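Local coordinates for glyoxalase family protein (Listeria monocytogenes, PDB 2P7O) that catalyses the manganese-dependent hydration of the antibiotic fosfomycin, so conferring resistance to it, at residues Tyr67-Phe72 with Leu116-Ala121. Numbering follows the deposited sequence.
Sequences YNHIAF and LFELHA. With MN (manganese (II) ion), chain C.
Glu118 OE2 is gripped three times: the metal-bound water donates to it at 2.6 Å, Ser106 OG hydrogen-bonds it, and His120 ND1 adds a weak third bond. These hold the carboxylate so that its other oxygen, Glu118 OE1, meets the manganese ion at 2.1 Å. The Glu118 chain runs fully extended, CG anti to the backbone N (chi1 174°), beside the methyl of Ala71. His69 takes the crowded rotamer, CG between N and the carbonyl carbon (chi1 57°), and its NE2 binds the metal at 2.1 Å. The His69 ring and the Glu118 carboxylate cross obliquely, their planes 54° apart. His69 ND1 donates almost straight to Tyr67 O, 2.9 Å away in the ring plane, which, with the metal bond at NE2, fixes the ring's rotation and probably makes NE2 a richer ligand. The backbones form adjacent parallel strands of a βαβββ module of the glyoxalase (vicinal oxygen chelate) fold; Glu126 of the same chain and His7 of the second subunit complete the protein ligands. Phe72 N to Glu118 O (2.9 Å) and His120 N to Phe72 O (2.8 Å) lie nearly along the C=O axes, while Ile70 N to Leu116 O is weak; just before it, a water donates to Asn68 O and accepts from Leu116 N. On the face away from the metal, Ile70 CD1 lies alongside Phe117 CE2 at 4.1 Å, and Phe72 and Phe117 both meet the ring of Phe26 from helix 15-26.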
ATOM      1  N   TYR A  67       3.001 -11.364  -2.225  1.00 25.82           N
ATOM      2  CA  TYR A  67       4.205 -10.613  -1.861  1.00 23.32           C
ATOM      3  C   TYR A  67       4.055  -9.110  -2.056  1.00 21.02           C
ATOM      4  O   TYR A  67       5.036  -8.375  -1.835  1.00 19.97           O
ATOM      5  CB  TYR A  67       5.341 -11.160  -2.733  1.00 27.19           C
ATOM      6  CG  TYR A  67       5.522 -12.651  -2.523  1.00 32.18           C
ATOM      7  CD1 TYR A  67       5.934 -13.109  -1.287  1.00 33.41           C
ATOM      8  CD2 TYR A  67       5.346 -13.602  -3.516  1.00 37.64           C
ATOM      9  CE1 TYR A  67       6.146 -14.440  -0.985  1.00 32.21           C
ATOM     10  CE2 TYR A  67       5.569 -14.942  -3.252  1.00 36.26           C
ATOM     11  CZ  TYR A  67       5.959 -15.363  -1.998  1.00 37.02           C
ATOM     12  OH  TYR A  67       6.184 -16.703  -1.733  1.00 46.63           O
ATOM     13  N   ASN A  68       2.874  -8.615  -2.381  1.00 18.74           N
ATOM     14  CA  ASN A  68       2.550  -7.165  -2.316  1.00 17.12           C
ATOM     15  C   ASN A  68       2.775  -6.733  -0.862  1.00 16.77           C
ATOM     16  O   ASN A  68       2.233  -7.379   0.032  1.00 16.68           O
ATOM     17  CB  ASN A  68       1.061  -6.984  -2.692  1.00 20.98           C
ATOM     18  CG  ASN A  68       0.852  -7.379  -4.132  1.00 21.69           C
ATOM     19  OD1 ASN A  68       1.183  -6.619  -5.047  1.00 22.76           O
ATOM     20  ND2 ASN A  68       0.439  -8.591  -4.474  1.00 20.60           N
ATOM     21  N   HIS A  69       3.518  -5.667  -0.562  1.00 16.92           N
ATOM     22  CA  HIS A  69       3.667  -5.314   0.843  1.00 15.08           C
ATOM     23  C   HIS A  69       3.948  -3.819   0.985  1.00 16.63           C
ATOM     24  O   HIS A  69       4.554  -3.174   0.102  1.00 20.60           O
ATOM     25  CB  HIS A  69       4.819  -6.056   1.511  1.00 15.09           C
ATOM     26  CG  HIS A  69       6.192  -5.906   0.915  1.00 14.73           C
ATOM     27  ND1 HIS A  69       6.621  -6.660  -0.160  1.00 15.68           N
ATOM     28  CD2 HIS A  69       7.250  -5.127   1.250  1.00 16.48           C
ATOM     29  CE1 HIS A  69       7.897  -6.323  -0.460  1.00 15.64           C
ATOM     30  NE2 HIS A  69       8.290  -5.387   0.392  1.00 17.27           N
ATOM     31  N   ILE A  70       3.626  -3.377   2.195  1.00 17.09           N
ATOM     32  CA  ILE A  70       3.927  -1.982   2.616  1.00 15.46           C
ATOM     33  C   ILE A  70       5.109  -2.098   3.566  1.00 15.21           C
ATOM     34  O   ILE A  70       5.066  -2.918   4.477  1.00 18.94           O
ATOM     35  CB  ILE A  70       2.722  -1.379   3.334  1.00 15.00           C
ATOM     36  CG1 ILE A  70       1.471  -1.340   2.432  1.00 18.69           C
ATOM     37  CG2 ILE A  70       3.064   0.016   3.869  1.00 25.17           C
ATOM     38  CD1 ILE A  70       0.182  -1.102   3.225  1.00 16.73           C
ATOM     39  N   ALA A  71       6.108  -1.274   3.374  1.00 16.53           N
ATOM     40  CA  ALA A  71       7.329  -1.356   4.210  1.00 16.25           C
ATOM     41  C   ALA A  71       7.480  -0.019   4.944  1.00 16.45           C
ATOM     42  O   ALA A  71       7.450   1.063   4.310  1.00 19.69           O
ATOM     43  CB  ALA A  71       8.524  -1.595   3.280  1.00 20.61           C
ATOM     44  N   PHE A  72       7.664  -0.024   6.252  1.00 17.68           N
ATOM     45  CA  PHE A  72       7.980   1.167   7.019  1.00 17.09           C
ATOM     46  C   PHE A  72       9.462   1.166   7.416  1.00 17.38           C
ATOM     47  O   PHE A  72      10.032   0.100   7.590  1.00 18.36           O
ATOM     48  CB  PHE A  72       7.166   1.197   8.337  1.00 18.83           C
ATOM     49  CG  PHE A  72       5.701   1.537   8.038  1.00 21.77           C
ATOM     50  CD1 PHE A  72       4.742   0.544   7.977  1.00 30.27           C
ATOM     51  CD2 PHE A  72       5.314   2.859   7.900  1.00 21.15           C
ATOM     52  CE1 PHE A  72       3.414   0.904   7.775  1.00 34.84           C
ATOM     53  CE2 PHE A  72       4.019   3.211   7.580  1.00 23.01           C
ATOM     54  CZ  PHE A  72       3.044   2.223   7.550  1.00 26.51           C
ATOM     55  N   LEU A 116       0.870  -8.607   3.872  1.00 17.99           N
ATOM     56  CA  LEU A 116       2.304  -8.589   4.169  1.00 16.89           C
ATOM     57  C   LEU A 116       2.810  -7.179   4.482  1.00 17.35           C
ATOM     58  O   LEU A 116       2.516  -6.195   3.800  1.00 15.99           O
ATOM     59  CB  LEU A 116       3.022  -9.165   2.959  1.00 17.95           C
ATOM     60  CG  LEU A 116       4.533  -9.372   3.179  1.00 18.53           C
ATOM     61  CD1 LEU A 116       4.806 -10.346   4.325  1.00 16.98           C
ATOM     62  CD2 LEU A 116       5.076  -9.926   1.878  1.00 19.02           C
ATOM     63  N   PHE A 117       3.573  -7.120   5.582  1.00 16.72           N
ATOM     64  CA  PHE A 117       4.179  -5.854   5.994  1.00 17.06           C
ATOM     65  C   PHE A 117       5.670  -6.110   6.187  1.00 16.20           C
ATOM     66  O   PHE A 117       6.133  -7.248   6.355  1.00 18.51           O
ATOM     67  CB  PHE A 117       3.662  -5.446   7.385  1.00 17.42           C
ATOM     68  CG  PHE A 117       2.277  -4.806   7.320  1.00 15.83           C
ATOM     69  CD1 PHE A 117       1.131  -5.542   7.606  1.00 17.02           C
ATOM     70  CD2 PHE A 117       2.122  -3.478   6.965  1.00 17.57           C
ATOM     71  CE1 PHE A 117      -0.149  -4.979   7.548  1.00 16.19           C
ATOM     72  CE2 PHE A 117       0.868  -2.875   6.896  1.00 16.65           C
ATOM     73  CZ  PHE A 117      -0.271  -3.629   7.218  1.00 17.19           C
ATOM     74  N   GLU A 118       6.429  -5.038   6.134  1.00 17.13           N
ATOM     75  CA  GLU A 118       7.868  -5.105   6.309  1.00 16.48           C
ATOM     76  C   GLU A 118       8.281  -3.913   7.179  1.00 17.28           C
ATOM     77  O   GLU A 118       7.840  -2.791   6.981  1.00 16.92           O
ATOM     78  CB  GLU A 118       8.556  -5.096   4.946  1.00 17.42           C
ATOM     79  CG  GLU A 118      10.079  -5.028   4.953  1.00 18.85           C
ATOM     80  CD  GLU A 118      10.732  -4.896   3.592  1.00 17.82           C
ATOM     81  OE1 GLU A 118       9.983  -4.700   2.589  1.00 15.21           O
ATOM     82  OE2 GLU A 118      11.989  -4.980   3.530  1.00 17.51           O
ATOM     83  N   LEU A 119       9.169  -4.190   8.134  1.00 17.34           N
ATOM     84  CA  LEU A 119       9.972  -3.148   8.772  1.00 17.48           C
ATOM     85  C   LEU A 119      11.403  -3.204   8.223  1.00 16.14           C
ATOM     86  O   LEU A 119      12.063  -4.251   8.253  1.00 19.91           O
ATOM     87  CB  LEU A 119       9.932  -3.451  10.285  1.00 17.74           C
ATOM     88  CG  LEU A 119       8.533  -3.179  10.872  1.00 17.49           C
ATOM     89  CD1 LEU A 119       8.577  -3.542  12.355  1.00 20.06           C
ATOM     90  CD2 LEU A 119       8.046  -1.756  10.691  1.00 18.64           C
ATOM     91  N   HIS A 120      11.798  -2.123   7.580  1.00 17.92           N
ATOM     92  CA  HIS A 120      13.003  -2.147   6.761  1.00 18.83           C
ATOM     93  C   HIS A 120      14.009  -1.218   7.429  1.00 17.66           C
ATOM     94  O   HIS A 120      13.703  -0.028   7.554  1.00 17.84           O
ATOM     95  CB  HIS A 120      12.598  -1.682   5.350  1.00 21.45           C
ATOM     96  CG  HIS A 120      13.746  -1.524   4.383  1.00 20.02           C
ATOM     97  ND1 HIS A 120      13.866  -2.276   3.223  1.00 20.97           N
ATOM     98  CD2 HIS A 120      14.745  -0.598   4.304  1.00 20.06           C
ATOM     99  CE1 HIS A 120      14.943  -1.892   2.568  1.00 20.68           C
ATOM    100  NE2 HIS A 120      15.517  -0.887   3.227  1.00 20.75           N
ATOM    101  N   ALA A 121      15.162  -1.719   7.826  1.00 17.86           N
ATOM    102  CA  ALA A 121      16.264  -0.807   8.193  1.00 21.36           C
ATOM    103  C   ALA A 121      17.316  -0.796   7.085  1.00 19.95           C
ATOM    104  O   ALA A 121      17.468  -1.740   6.293  1.00 21.01           O
ATOM    105  CB  ALA A 121      16.943  -1.327   9.455  1.00 20.31           C
TER
HETATM  106 MN    MN C6000      10.249  -4.584   0.457  1.00 18.49          MN
HETATM  107  O   HOH W   1      -0.097  -8.202   1.278  1.00 23.94           O
HETATM  108  O   HOH W   2      12.371  -4.801   0.967  1.00 15.82           O